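Local coordinates for hydrogenase maturation factor (Thermoanaerobacter tengcongensis, PDB 3VTH), which probably transfers the carbamoyl group of carbamoyl phosphate, at the expense of ATP, to the C-terminal cysteine of HypE during maturation of [NiFe]-hydrogenases, at residues I51-E56 and K91-V96; F226-N231 and K349-V354; E343-L348 and F355-R360. All coordinates share one frame; numbering follows the deposited sequence.

Contact 1. Residues I51-E56 and K91-V96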
# COMPACT_ATOMS: atom_id res chain seq x y z
N ILE A 51 -29.08 5.53 15.34
CA ILE A 51 -30.41 5.86 14.81
C ILE A 51 -31.48 5.42 15.79
O ILE A 51 -31.39 4.34 16.37
CB ILE A 51 -30.68 5.14 13.46
CG1 ILE A 51 -29.64 5.51 12.39
CG2 ILE A 51 -32.09 5.48 12.93
CD1 ILE A 51 -29.56 4.50 11.24
N GLU A 52 -32.48 6.28 15.98
CA GLU A 52 -33.73 5.93 16.66
C GLU A 52 -34.86 6.25 15.68
O GLU A 52 -34.97 7.39 15.21
CB GLU A 52 -33.93 6.75 17.93
CG GLU A 52 -32.96 6.43 19.06
CD GLU A 52 -33.25 7.19 20.36
OE1 GLU A 52 -34.37 7.72 20.54
OE2 GLU A 52 -32.33 7.26 21.22
N VAL A 53 -35.68 5.25 15.36
CA VAL A 53 -36.84 5.46 14.48
C VAL A 53 -38.10 4.95 15.15
O VAL A 53 -38.07 3.92 15.84
CB VAL A 53 -36.68 4.79 13.08
CG1 VAL A 53 -35.74 5.61 12.19
CG2 VAL A 53 -36.18 3.34 13.20
N GLU A 54 -39.19 5.70 14.97
CA GLU A 54 -40.52 5.33 15.46
C GLU A 54 -41.49 5.45 14.30
O GLU A 54 -41.49 6.47 13.60
CB GLU A 54 -40.99 6.27 16.59
CG GLU A 54 -39.95 6.45 17.68
CD GLU A 54 -40.46 7.19 18.90
OE1 GLU A 54 -39.85 6.96 19.97
OE2 GLU A 54 -41.42 7.99 18.81
N GLY A 55 -42.28 4.41 14.10
CA GLY A 55 -43.39 4.41 13.14
C GLY A 55 -44.05 3.04 13.02
O GLY A 55 -43.93 2.21 13.93
N GLU A 56 -44.75 2.82 11.91
CA GLU A 56 -45.32 1.51 11.60
C GLU A 56 -44.20 0.51 11.38
O GLU A 56 -43.17 0.85 10.79
CB GLU A 56 -46.21 1.57 10.36
CG GLU A 56 -47.46 2.43 10.50
CD GLU A 56 -48.56 1.80 11.34
OE1 GLU A 56 -49.49 2.54 11.72
OE2 GLU A 56 -48.53 0.58 11.61
N LYS A 91 -41.87 14.02 17.47
CA LYS A 91 -42.82 14.69 16.60
C LYS A 91 -42.31 14.82 15.16
O LYS A 91 -43.06 15.11 14.24
CB LYS A 91 -43.20 16.06 17.16
CG LYS A 91 -43.94 16.00 18.50
CD LYS A 91 -45.20 16.85 18.50
CE LYS A 91 -46.16 16.40 19.60
NZ LYS A 91 -47.45 17.14 19.56
N ASP A 92 -41.01 14.60 14.98
CA ASP A 92 -40.41 14.72 13.67
C ASP A 92 -39.18 13.83 13.57
O ASP A 92 -38.85 13.13 14.52
CB ASP A 92 -40.06 16.19 13.37
CG ASP A 92 -39.18 16.83 14.45
OD1 ASP A 92 -39.09 18.09 14.48
OD2 ASP A 92 -38.60 16.10 15.29
N PHE A 93 -38.51 13.87 12.43
CA PHE A 93 -37.21 13.23 12.31
C PHE A 93 -36.13 14.28 12.10
O PHE A 93 -36.31 15.19 11.29
CB PHE A 93 -37.17 12.20 11.18
CG PHE A 93 -35.94 11.34 11.23
CD1 PHE A 93 -34.77 11.75 10.62
CD2 PHE A 93 -35.95 10.14 11.93
CE1 PHE A 93 -33.63 10.97 10.70
CE2 PHE A 93 -34.80 9.36 12.02
CZ PHE A 93 -33.65 9.78 11.40
N LYS A 94 -35.03 14.17 12.84
CA LYS A 94 -33.96 15.18 12.79
C LYS A 94 -32.58 14.55 12.82
O LYS A 94 -32.37 13.52 13.49
CB LYS A 94 -34.09 16.16 13.97
CG LYS A 94 -35.25 17.17 13.87
CD LYS A 94 -35.29 18.06 15.13
CE LYS A 94 -36.09 19.34 14.90
NZ LYS A 94 -35.39 20.27 13.93
N ILE A 95 -31.64 15.15 12.10
CA ILE A 95 -30.22 14.90 12.32
C ILE A 95 -29.81 15.76 13.51
O ILE A 95 -30.06 16.98 13.51
CB ILE A 95 -29.34 15.28 11.08
CG1 ILE A 95 -29.82 14.54 9.83
CG2 ILE A 95 -27.85 15.00 11.37
CD1 ILE A 95 -29.23 15.08 8.51
N VAL A 96 -29.22 15.14 14.54
CA VAL A 96 -28.82 15.88 15.75
C VAL A 96 -27.30 15.90 15.94
O VAL A 96 -26.57 15.27 15.17
CB VAL A 96 -29.57 15.38 17.04
CG1 VAL A 96 -31.08 15.47 16.85
CG2 VAL A 96 -29.16 13.97 17.42

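Contact 2. Residues F226-N231 and K349-V354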
# COMPACT_ATOMS: atom_id res chain seq x y z
N PHE A 226 2.83 17.00 -0.90
CA PHE A 226 3.31 17.63 -2.12
C PHE A 226 3.87 16.57 -3.07
O PHE A 226 4.45 15.58 -2.61
CB PHE A 226 4.41 18.66 -1.79
CG PHE A 226 3.87 19.97 -1.30
CD1 PHE A 226 3.77 21.06 -2.17
CD2 PHE A 226 3.40 20.11 0.01
CE1 PHE A 226 3.24 22.26 -1.75
CE2 PHE A 226 2.88 21.32 0.44
CZ PHE A 226 2.80 22.39 -0.43
N HIS A 227 3.69 16.80 -4.37
CA HIS A 227 4.34 15.99 -5.41
C HIS A 227 5.07 16.89 -6.40
O HIS A 227 4.71 18.05 -6.59
CB HIS A 227 3.31 15.08 -6.12
CG HIS A 227 2.75 14.04 -5.22
ND1 HIS A 227 1.67 14.28 -4.39
CD2 HIS A 227 3.17 12.78 -4.94
CE1 HIS A 227 1.43 13.21 -3.66
NE2 HIS A 227 2.32 12.28 -3.97
N LEU A 228 6.10 16.34 -7.02
CA LEU A 228 6.88 17.06 -8.01
C LEU A 228 6.49 16.50 -9.34
O LEU A 228 6.43 15.27 -9.51
CB LEU A 228 8.38 16.86 -7.78
CG LEU A 228 8.92 17.42 -6.47
CD1 LEU A 228 10.16 16.65 -6.00
CD2 LEU A 228 9.20 18.92 -6.61
N ALA A 229 6.22 17.40 -10.28
CA ALA A 229 5.77 17.04 -11.61
C ALA A 229 6.61 17.68 -12.70
O ALA A 229 7.10 18.81 -12.56
CB ALA A 229 4.29 17.42 -11.79
N VAL A 230 6.80 16.91 -13.77
CA VAL A 230 7.37 17.41 -15.02
C VAL A 230 6.63 16.74 -16.17
O VAL A 230 6.02 15.69 -15.99
CB VAL A 230 8.92 17.14 -15.17
CG1 VAL A 230 9.71 17.91 -14.13
CG2 VAL A 230 9.27 15.63 -15.16
N ASN A 231 6.74 17.33 -17.36
CA ASN A 231 6.31 16.67 -18.59
C ASN A 231 6.99 15.30 -18.75
O ASN A 231 8.21 15.22 -18.94
CB ASN A 231 6.66 17.58 -19.78
CG ASN A 231 6.18 17.04 -21.12
OD1 ASN A 231 5.72 15.90 -21.23
ND2 ASN A 231 6.27 17.86 -22.14
N LYS A 349 13.37 23.83 -2.21
CA LYS A 349 13.76 25.12 -2.80
C LYS A 349 14.79 24.96 -3.92
O LYS A 349 14.86 25.80 -4.81
CB LYS A 349 14.26 26.08 -1.74
CG LYS A 349 15.55 25.67 -1.07
CD LYS A 349 15.93 26.67 -0.00
CE LYS A 349 17.13 26.16 0.77
NZ LYS A 349 17.89 27.30 1.32
N ASP A 350 15.60 23.90 -3.85
CA ASP A 350 16.60 23.66 -4.89
C ASP A 350 16.13 22.53 -5.82
O ASP A 350 16.91 22.02 -6.62
CB ASP A 350 17.97 23.33 -4.28
CG ASP A 350 18.57 24.51 -3.51
OD1 ASP A 350 18.43 25.68 -3.93
OD2 ASP A 350 19.22 24.25 -2.47
N ILE A 351 14.86 22.17 -5.70
CA ILE A 351 14.30 21.09 -6.50
C ILE A 351 13.20 21.61 -7.42
O ILE A 351 13.34 21.54 -8.64
CB ILE A 351 13.79 19.93 -5.62
CG1 ILE A 351 14.91 19.43 -4.68
CG2 ILE A 351 13.24 18.80 -6.48
CD1 ILE A 351 14.46 18.35 -3.69
N ALA A 352 12.13 22.14 -6.84
CA ALA A 352 11.04 22.68 -7.64
C ALA A 352 11.38 24.07 -8.16
O ALA A 352 12.06 24.86 -7.49
CB ALA A 352 9.75 22.72 -6.82
N ASP A 353 10.89 24.38 -9.36
CA ASP A 353 11.00 25.72 -9.92
C ASP A 353 9.85 26.64 -9.49
O ASP A 353 10.05 27.83 -9.25
CB ASP A 353 11.09 25.63 -11.44
CG ASP A 353 12.32 24.88 -11.89
OD1 ASP A 353 13.43 25.41 -11.68
OD2 ASP A 353 12.20 23.76 -12.44
N VAL A 354 8.64 26.08 -9.41
CA VAL A 354 7.45 26.84 -8.99
C VAL A 354 6.56 25.96 -8.12
O VAL A 354 6.70 24.74 -8.14
CB VAL A 354 6.65 27.39 -10.21
CG1 VAL A 354 7.54 28.27 -11.12
CG2 VAL A 354 6.04 26.23 -11.00

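Contact 3. Residues E343-L348 and F355-R360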
# COMPACT_ATOMS: atom_id res chain seq x y z
N GLU A 343 7.15 23.98 4.85
CA GLU A 343 8.04 22.83 4.75
C GLU A 343 8.46 22.61 3.29
O GLU A 343 9.66 22.46 2.99
CB GLU A 343 7.32 21.59 5.31
CG GLU A 343 8.05 20.27 5.20
CD GLU A 343 7.24 19.05 5.69
OE1 GLU A 343 5.97 19.10 5.76
OE2 GLU A 343 7.89 18.03 5.99
N ALA A 344 7.48 22.63 2.40
CA ALA A 344 7.72 22.40 0.97
C ALA A 344 8.63 23.48 0.36
O ALA A 344 9.59 23.17 -0.34
CB ALA A 344 6.41 22.31 0.21
N LEU A 345 8.33 24.74 0.64
CA LEU A 345 9.12 25.85 0.10
C LEU A 345 10.57 25.82 0.57
O LEU A 345 11.49 26.21 -0.18
CB LEU A 345 8.47 27.18 0.48
CG LEU A 345 7.16 27.54 -0.23
CD1 LEU A 345 6.46 28.64 0.57
CD2 LEU A 345 7.40 28.02 -1.68
N GLU A 346 10.80 25.37 1.79
CA GLU A 346 12.15 25.26 2.33
C GLU A 346 12.87 24.01 1.82
O GLU A 346 13.97 24.11 1.30
CB GLU A 346 12.13 25.33 3.86
CG GLU A 346 13.50 25.32 4.56
CD GLU A 346 14.42 26.47 4.14
OE1 GLU A 346 15.65 26.24 4.06
OE2 GLU A 346 13.94 27.61 3.89
N LYS A 347 12.25 22.83 1.96
CA LYS A 347 12.90 21.57 1.59
C LYS A 347 13.03 21.35 0.08
O LYS A 347 13.96 20.67 -0.36
CB LYS A 347 12.20 20.37 2.26
CG LYS A 347 12.44 20.36 3.77
CD LYS A 347 11.75 19.20 4.47
CE LYS A 347 12.00 19.26 5.98
NZ LYS A 347 11.14 18.26 6.70
N LEU A 348 12.12 21.92 -0.70
CA LEU A 348 12.12 21.74 -2.15
C LEU A 348 12.68 22.94 -2.92
O LEU A 348 12.49 23.05 -4.13
CB LEU A 348 10.71 21.37 -2.64
CG LEU A 348 10.02 20.23 -1.86
CD1 LEU A 348 8.64 19.91 -2.44
CD2 LEU A 348 10.89 18.97 -1.81
N PHE A 355 5.65 26.58 -7.38
CA PHE A 355 4.82 25.86 -6.41
C PHE A 355 3.35 26.18 -6.59
O PHE A 355 2.98 27.34 -6.82
CB PHE A 355 5.22 26.26 -4.97
CG PHE A 355 6.61 25.85 -4.58
CD1 PHE A 355 6.81 24.76 -3.73
CD2 PHE A 355 7.72 26.58 -5.04
CE1 PHE A 355 8.11 24.37 -3.36
CE2 PHE A 355 9.01 26.21 -4.67
CZ PHE A 355 9.21 25.11 -3.83
N LEU A 356 2.51 25.14 -6.48
CA LEU A 356 1.08 25.34 -6.36
C LEU A 356 0.65 24.95 -4.95
O LEU A 356 0.47 23.76 -4.63
CB LEU A 356 0.29 24.54 -7.41
CG LEU A 356 -1.22 24.84 -7.45
CD1 LEU A 356 -1.50 26.24 -8.00
CD2 LEU A 356 -1.99 23.78 -8.26
N LEU A 357 0.52 25.97 -4.12
CA LEU A 357 0.13 25.84 -2.72
C LEU A 357 -1.39 25.90 -2.56
O LEU A 357 -2.11 26.23 -3.50
CB LEU A 357 0.73 27.02 -1.96
CG LEU A 357 2.12 27.05 -1.32
CD1 LEU A 357 3.15 26.06 -1.89
CD2 LEU A 357 2.65 28.46 -1.28
N ASN A 358 -1.89 25.56 -1.36
CA ASN A 358 -3.25 25.92 -0.97
C ASN A 358 -3.34 26.08 0.54
O ASN A 358 -2.42 25.68 1.27
CB ASN A 358 -4.28 24.91 -1.51
CG ASN A 358 -4.24 23.57 -0.81
OD1 ASN A 358 -4.46 23.48 0.41
ND2 ASN A 358 -3.99 22.51 -1.57
N ASN A 359 -4.42 26.67 1.03
CA ASN A 359 -4.52 26.94 2.46
C ASN A 359 -5.42 25.97 3.21
O ASN A 359 -5.90 26.30 4.27
CB ASN A 359 -4.94 28.40 2.70
CG ASN A 359 -6.29 28.73 2.08
OD1 ASN A 359 -6.84 27.95 1.29
ND2 ASN A 359 -6.84 29.88 2.44
N ARG A 360 -5.66 24.76 2.68
CA ARG A 360 -6.35 23.72 3.45
C ARG A 360 -5.30 22.85 4.13
O ARG A 360 -4.56 22.13 3.45
CB ARG A 360 -7.29 22.86 2.57
CG ARG A 360 -8.10 21.80 3.37
CD ARG A 360 -9.06 20.97 2.48
NE ARG A 360 -8.35 20.30 1.37
CZ ARG A 360 -8.93 19.91 0.24
NH1 ARG A 360 -10.23 20.08 0.06
NH2 ARG A 360 -8.22 19.32 -0.71

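Contact 1. Residues I51-E56 and K91-V96
F93 and V53 make the apolar part of this small contact: CE2 of the F93 ring lies 3.9 Å from CG1 of V53, and the two side chains meet at a slant. F93 turns its CG away from its own backbone N (chi1 -168°), which carries the ring back across the sheet toward V53. A flat, long side chain suits this place because the CA atoms of V53 and F93 are 8.1 Å apart, and the beta-branched valine presents CG1 to the ring. A second approach involves the main chain, where the same CE2 of F93 comes to 3.8 Å from the carbonyl O of E52, a van der Waals contact set obliquely to the ring. The polar end of E52 is engaged elsewhere, with Y50, Y90 and K88. Between the two segments runs strand 39-45, antiparallel to 48-55 and parallel to 93-95, so F93 spans it and also touches V42. The strand order matches the ferredoxin-like sheet of the acylphosphatase fold. Helix 25-35 packs against this core, its V29, F30 and A33 meeting F93, while I14 of strand 10-17 backs V53.

Contact 2. Residues F226-N231 and K349-V354
L228 reaches from strand 226-229 into the loop that carries I351 and A352, and its branched end does all the touching. Its CB already points at that loop, but the nearest atom there, CG2 of I351, is still 5.4 Å from the CB of L228. With CG opposite the carbonyl carbon (chi1 -64°), the chain carries on in the same direction, and the fork at CG spreads two methyls between two partners. CD1 of L228 meets CG2 of I351 at 3.8 Å. CD2 of L228 is shared: it lies 3.8 Å from CB of A352 and 4.0 Å from that same CG2 of I351, which therefore fits against both prongs of the leucine. The side chains of L228 and I351 cross at about a right angle. CG2, set opposite the backbone N of I351, is the branch that faces the leucine. Alanine suits the neighbouring place because its short CB packs against CD2 of L228 and also touches A219 of strand 218-221, the strand that separates 226-229 from 354-358 in the sheet of this YrdC-like domain. L241 of helix 235-245 touches L228 as well. The loop is held by R244 of the same helix, which hydrogen-bonds to the carbonyl O of I351 and forms a salt bridge with D353. Only methyl groups meet across the contact, which implies that close fit and exclusion of water, not polar bonds, hold the two segments together.

Contact 3. Residues E343-L348 and F355-R360
The helical residues A344 and L345 lie against F355 and L357 of a strand that runs nearly antiparallel to the helix, at 157°, with the two axes 10.4 Å apart at their closest. F355 is the centre of the contact. Its CG stands opposite its carbonyl carbon (chi1 -65°), which projects the ring from the sheet toward the helix. L345 covers one face with a methyl: CD2 sits 3.6 Å from the centroid of the F355 ring and only 9° off its normal, a well-centred CH-pi contact. The other leucine branch serves the next inward-facing strand residue, CD1 of L345 lying 4.2 Å from CD2 of L357. This is the return half of a beta-alpha-beta crossover in the YrdC-like domain, in which helix 341-347 links the parallel strands 325-329 and 354-358. Around the far end of the ring the helix terminus closes in, CE1 of F355 lying 3.6 Å from the carbonyl O of A344 and 4.0 Å from CB of L348. That carbonyl also accepts from L348 N, so the ring costs it no partner. The short side chain of A344, its CB 4.5 Å from CE1 of F355, probably allows this approach. Putting an alanine at F355 would probably leave CD2 of L345 without its aromatic face and open a gap beside A344 and L348. K347 and E343 form a weak salt bridge one turn apart. At the end of the strand, OD1 of N358 accepts from R360 N at 2.9 Å, on a lone pair in the carbonyl plane, making an Asx turn.

Overall arrangement
Contacts 2 and 3 both reach the same sheet of the YrdC-like domain, their segments alternating along the chain and their centres about 10 Å apart. They touch directly through F226, whose CZ lies 3.7 Å from CB of A344 and whose CE1 packs on CD1 of L357. Both lie near the nucleotide site, though the side chains of L228 and L348 do not touch it: they are about 8 Å and about 9 Å from the bound ATP analogue. Contact 1 is separate, in the acylphosphatase domain, with nearest atoms about 21 Å from contact 3 and about 33 Å from contact 2. Its F93 side chain lies about 8 Å from that of R26, a predicted active-site residue.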